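Local coordinates for glutathione S-transferase (Ceriporiopsis subvermispora, PDB 6J3E) that transfers glutathione to electrophilic substrates as a serine-type glutathione S-transferase, here in its apo form and paired as two copies, at the interface of chains A and B. Numbering follows the deposited sequence. Chains: chain A/B, glutathione S-transferase.

Contact 1: the interface of chains A and B. Residues chain A 109-110, 113-114; chain B 188, 191, 199.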
# COMPACT_ATOMS: atom_id res chain seq x y z
N ASP A 109 -8.75 -9.89 -2.77
CA ASP A 109 -9.10 -8.85 -3.72
C ASP A 109 -8.90 -7.46 -3.13
O ASP A 109 -8.32 -6.58 -3.78
CB ASP A 109 -10.54 -9.02 -4.19
CG ASP A 109 -10.94 -7.97 -5.18
OD1 ASP A 109 -11.27 -6.84 -4.75
OD2 ASP A 109 -10.92 -8.26 -6.38
N ALA A 110 -9.40 -7.24 -1.91
CA ALA A 110 -9.18 -5.96 -1.25
C ALA A 110 -7.69 -5.75 -0.94
O ALA A 110 -7.17 -4.64 -1.11
CB ALA A 110 -10.04 -5.86 -0.00
N ALA A 113 -6.03 -4.58 -4.08
CA ALA A 113 -6.29 -3.16 -4.34
C ALA A 113 -5.42 -2.29 -3.44
O ALA A 113 -4.94 -1.24 -3.87
CB ALA A 113 -7.76 -2.83 -4.12
N ALA A 114 -5.22 -2.73 -2.19
CA ALA A 114 -4.31 -2.01 -1.32
C ALA A 114 -2.87 -2.14 -1.81
O ALA A 114 -2.10 -1.18 -1.76
CB ALA A 114 -4.44 -2.52 0.11
N TRP B 188 -10.72 0.12 -1.92
CA TRP B 188 -10.09 -1.20 -1.83
C TRP B 188 -11.08 -2.26 -1.38
O TRP B 188 -11.07 -3.38 -1.89
CB TRP B 188 -8.91 -1.19 -0.86
CG TRP B 188 -7.90 -0.13 -1.09
CD1 TRP B 188 -7.72 0.59 -2.22
CD2 TRP B 188 -6.93 0.33 -0.15
NE1 TRP B 188 -6.70 1.48 -2.05
CE2 TRP B 188 -6.19 1.35 -0.79
CE3 TRP B 188 -6.60 -0.01 1.17
CZ2 TRP B 188 -5.15 2.03 -0.15
CZ3 TRP B 188 -5.57 0.67 1.80
CH2 TRP B 188 -4.86 1.68 1.14
N ALA B 191 -13.39 -3.10 -4.40
CA ALA B 191 -12.75 -3.00 -5.70
C ALA B 191 -13.30 -3.99 -6.70
O ALA B 191 -13.06 -3.81 -7.91
CB ALA B 191 -11.24 -3.22 -5.56
N PHE B 199 -11.36 -7.39 4.95
CA PHE B 199 -10.52 -7.49 3.76
C PHE B 199 -10.62 -8.85 3.09
O PHE B 199 -10.68 -8.94 1.86
CB PHE B 199 -9.08 -7.15 4.13
CG PHE B 199 -8.73 -5.73 3.84
CD1 PHE B 199 -9.13 -4.73 4.71
CD2 PHE B 199 -8.06 -5.39 2.70
CE1 PHE B 199 -8.86 -3.43 4.46
CE2 PHE B 199 -7.79 -4.09 2.45
CZ PHE B 199 -8.19 -3.10 3.33
O HOH W 1 -12.34 -5.64 -2.84
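The alanine-lined side of chain A's helix 109-136 packs against the C-terminal end of chain B's helix 169-188 and the loop residues beyond it, near enough that the backbone carbonyl O of B:Trp188 lies 3.3 Å from CA of A:Ala110. Both segments belong to the all-helical C-terminal domain of the glutathione S-transferase fold. A:Ala110, A:Ala113 and A:Ala114 suit this surface because a lone methyl keeps the helix slim enough for a broad indole to lie on its backbone. With CG anti to its own carbonyl carbon (chi1 -52°), B:Trp188 turns one face of its ring system to chain A. CB of A:Ala114 sits over the six-membered ring, 3.8 Å from its centroid, while CA covers the five-membered ring, both as CH-pi contacts. The carbonyl O of A:Ala113 stands over the same face, nearer the rim. A leucine in place of B:Trp188 has no flat face to lay under CA and CB of A:Ala114, and the loss of both CH-pi contacts would probably open a gap against the helix. The methyl of A:Ala110 meets CD2 of B:Phe199 at 3.4 Å, while away from that ring the methyl of A:Ala113 packs against CA of B:Trp188 and reaches CB of B:Ala191 at 3.8 Å. Carboxylate oxygen OD1 of A:Asp109 and the O of B:Trp188 share water 1, 2.5 Å and 2.8 Å away respectively, a polar bridge beside the apolar patch.

Contact 2: the interface of chains A and B. Residues chain A 111, 114-115; chain B 108, 111-112, 115, 199, 207.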
# COMPACT_ATOMS: atom_id res chain seq x y z
N LEU A 111 -6.99 -6.80 -0.53
CA LEU A 111 -5.56 -6.68 -0.28
C LEU A 111 -4.79 -6.35 -1.56
O LEU A 111 -3.81 -5.59 -1.51
CB LEU A 111 -5.03 -7.97 0.33
CG LEU A 111 -5.30 -8.05 1.82
CD1 LEU A 111 -5.00 -9.46 2.35
CD2 LEU A 111 -4.45 -7.03 2.53
N ALA A 114 -5.22 -2.73 -2.19
CA ALA A 114 -4.31 -2.01 -1.32
C ALA A 114 -2.87 -2.14 -1.81
O ALA A 114 -2.10 -1.18 -1.76
CB ALA A 114 -4.44 -2.52 0.11
N PHE A 115 -2.50 -3.32 -2.30
CA PHE A 115 -1.15 -3.47 -2.82
C PHE A 115 -0.91 -2.51 -3.97
O PHE A 115 0.15 -1.88 -4.06
CB PHE A 115 -0.90 -4.92 -3.25
CG PHE A 115 0.28 -5.08 -4.16
CD1 PHE A 115 1.56 -5.25 -3.64
CD2 PHE A 115 0.12 -5.06 -5.55
CE1 PHE A 115 2.66 -5.40 -4.48
CE2 PHE A 115 1.23 -5.22 -6.40
CZ PHE A 115 2.49 -5.38 -5.86
N THR B 108 -1.53 -14.77 2.56
CA THR B 108 -1.78 -13.33 2.57
C THR B 108 -0.73 -12.56 3.36
O THR B 108 -0.94 -11.37 3.61
CB THR B 108 -3.16 -12.99 3.16
OG1 THR B 108 -3.11 -13.07 4.59
CG2 THR B 108 -4.22 -13.92 2.64
N LEU B 111 0.95 -9.67 1.26
CA LEU B 111 -0.02 -8.62 0.97
C LEU B 111 -0.35 -7.81 2.22
O LEU B 111 -0.57 -6.60 2.14
CB LEU B 111 -1.29 -9.21 0.35
CG LEU B 111 -1.20 -9.67 -1.11
CD1 LEU B 111 -2.42 -10.48 -1.55
CD2 LEU B 111 -1.07 -8.47 -1.98
N HIS B 112 -0.37 -8.45 3.39
CA HIS B 112 -0.51 -7.72 4.65
C HIS B 112 0.66 -6.75 4.86
O HIS B 112 0.47 -5.62 5.33
CB HIS B 112 -0.64 -8.70 5.83
CG HIS B 112 -2.05 -9.01 6.22
ND1 HIS B 112 -2.75 -10.08 5.72
CD2 HIS B 112 -2.89 -8.38 7.08
CE1 HIS B 112 -3.96 -10.10 6.23
NE2 HIS B 112 -4.08 -9.07 7.06
N PHE B 115 -0.08 -3.96 2.60
CA PHE B 115 -1.19 -3.19 3.13
C PHE B 115 -0.72 -2.25 4.22
O PHE B 115 -1.11 -1.07 4.25
CB PHE B 115 -2.29 -4.13 3.65
CG PHE B 115 -3.25 -3.47 4.60
CD1 PHE B 115 -4.39 -2.82 4.13
CD2 PHE B 115 -3.01 -3.47 5.96
CE1 PHE B 115 -5.26 -2.19 5.01
CE2 PHE B 115 -3.86 -2.83 6.83
CZ PHE B 115 -4.99 -2.19 6.37
N PHE B 199 -11.36 -7.39 4.95
CA PHE B 199 -10.52 -7.49 3.76
C PHE B 199 -10.62 -8.85 3.09
O PHE B 199 -10.68 -8.94 1.86
CB PHE B 199 -9.08 -7.15 4.13
CG PHE B 199 -8.73 -5.73 3.84
CD1 PHE B 199 -9.13 -4.73 4.71
CD2 PHE B 199 -8.06 -5.39 2.70
CE1 PHE B 199 -8.86 -3.43 4.46
CE2 PHE B 199 -7.79 -4.09 2.45
CZ PHE B 199 -8.19 -3.10 3.33
N ALA B 207 -5.41 -6.93 8.79
CA ALA B 207 -5.68 -5.66 8.13
C ALA B 207 -6.91 -4.97 8.74
O ALA B 207 -6.86 -3.76 9.03
CB ALA B 207 -5.85 -5.87 6.63
O HOH W 2 -8.39 -9.28 0.91
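Near their N-terminal ends, helix 109-136 of chain A and helix 109-137 of chain B meet across the two-fold axis of the pair, in the helical C-terminal domain of the glutathione S-transferase fold. The two copies of Leu111 face each other there, CB of A:Leu111 lying 3.9 Å from CB of B:Leu111. Leucine suits the place because its forked end can touch several neighbours at once. In A:Leu111, CG is anti to the carbonyl carbon (chi1 -80°), and the two methyls go to different partners. CD2 reaches CB of B:Phe115 at 3.8 Å, the two side chains crossing at about a right angle. CD1 points instead to B:Thr108 CB and to the imidazole of B:His112, where CE1 is 4.1 Å away. The symmetry returns the first of these contacts, with CD2 of B:Leu111 against CB of A:Phe115 at 3.8 Å.

B:His112 is fixed from within its own chain. Its ND1 donates to the main-chain O of B:Thr108 at 3.1 Å, with the acceptor in the ring plane although the donor stands above the carbonyl plane. At the other ring nitrogen, NE2 accepts the backbone N-H of B:Ala207, again nearly in plane. Held at both nitrogens, the imidazole is probably kept from flipping and offers A:Leu111 a steady wall. The small methyl of B:Ala207 lies over the centre of the B:Phe115 ring, 3.6 Å above its plane, and helps seat that phenyl group, whose CD1 also touches A:Ala114 CB. B:Phe199 turns its edge to chain A, the backbone N of A:Leu111 lying in the plane of the ring. That N is hydrogen-bonded to water 2, which also contacts the carbonyl O of B:Phe199 and so links the two backbones.

Contact 1 and contact 2 are neighbouring parts of one two-fold interface, the centres of their C-alpha atoms about 7 Å apart. Helix 109-136 of chain A runs through both, and A:Ala114 and B:Phe199 belong to each. Contact 2 lies at the meeting of the two equivalent helices, whereas contact 1 carries the same helix onto the end of helix 169-188 of chain B. Exchange of the chains repeats both contacts, so the interface unites several helices of each C-terminal domain. This agrees with the dimers usual among glutathione S-transferases, although the structure alone does not show the oligomeric state in solution.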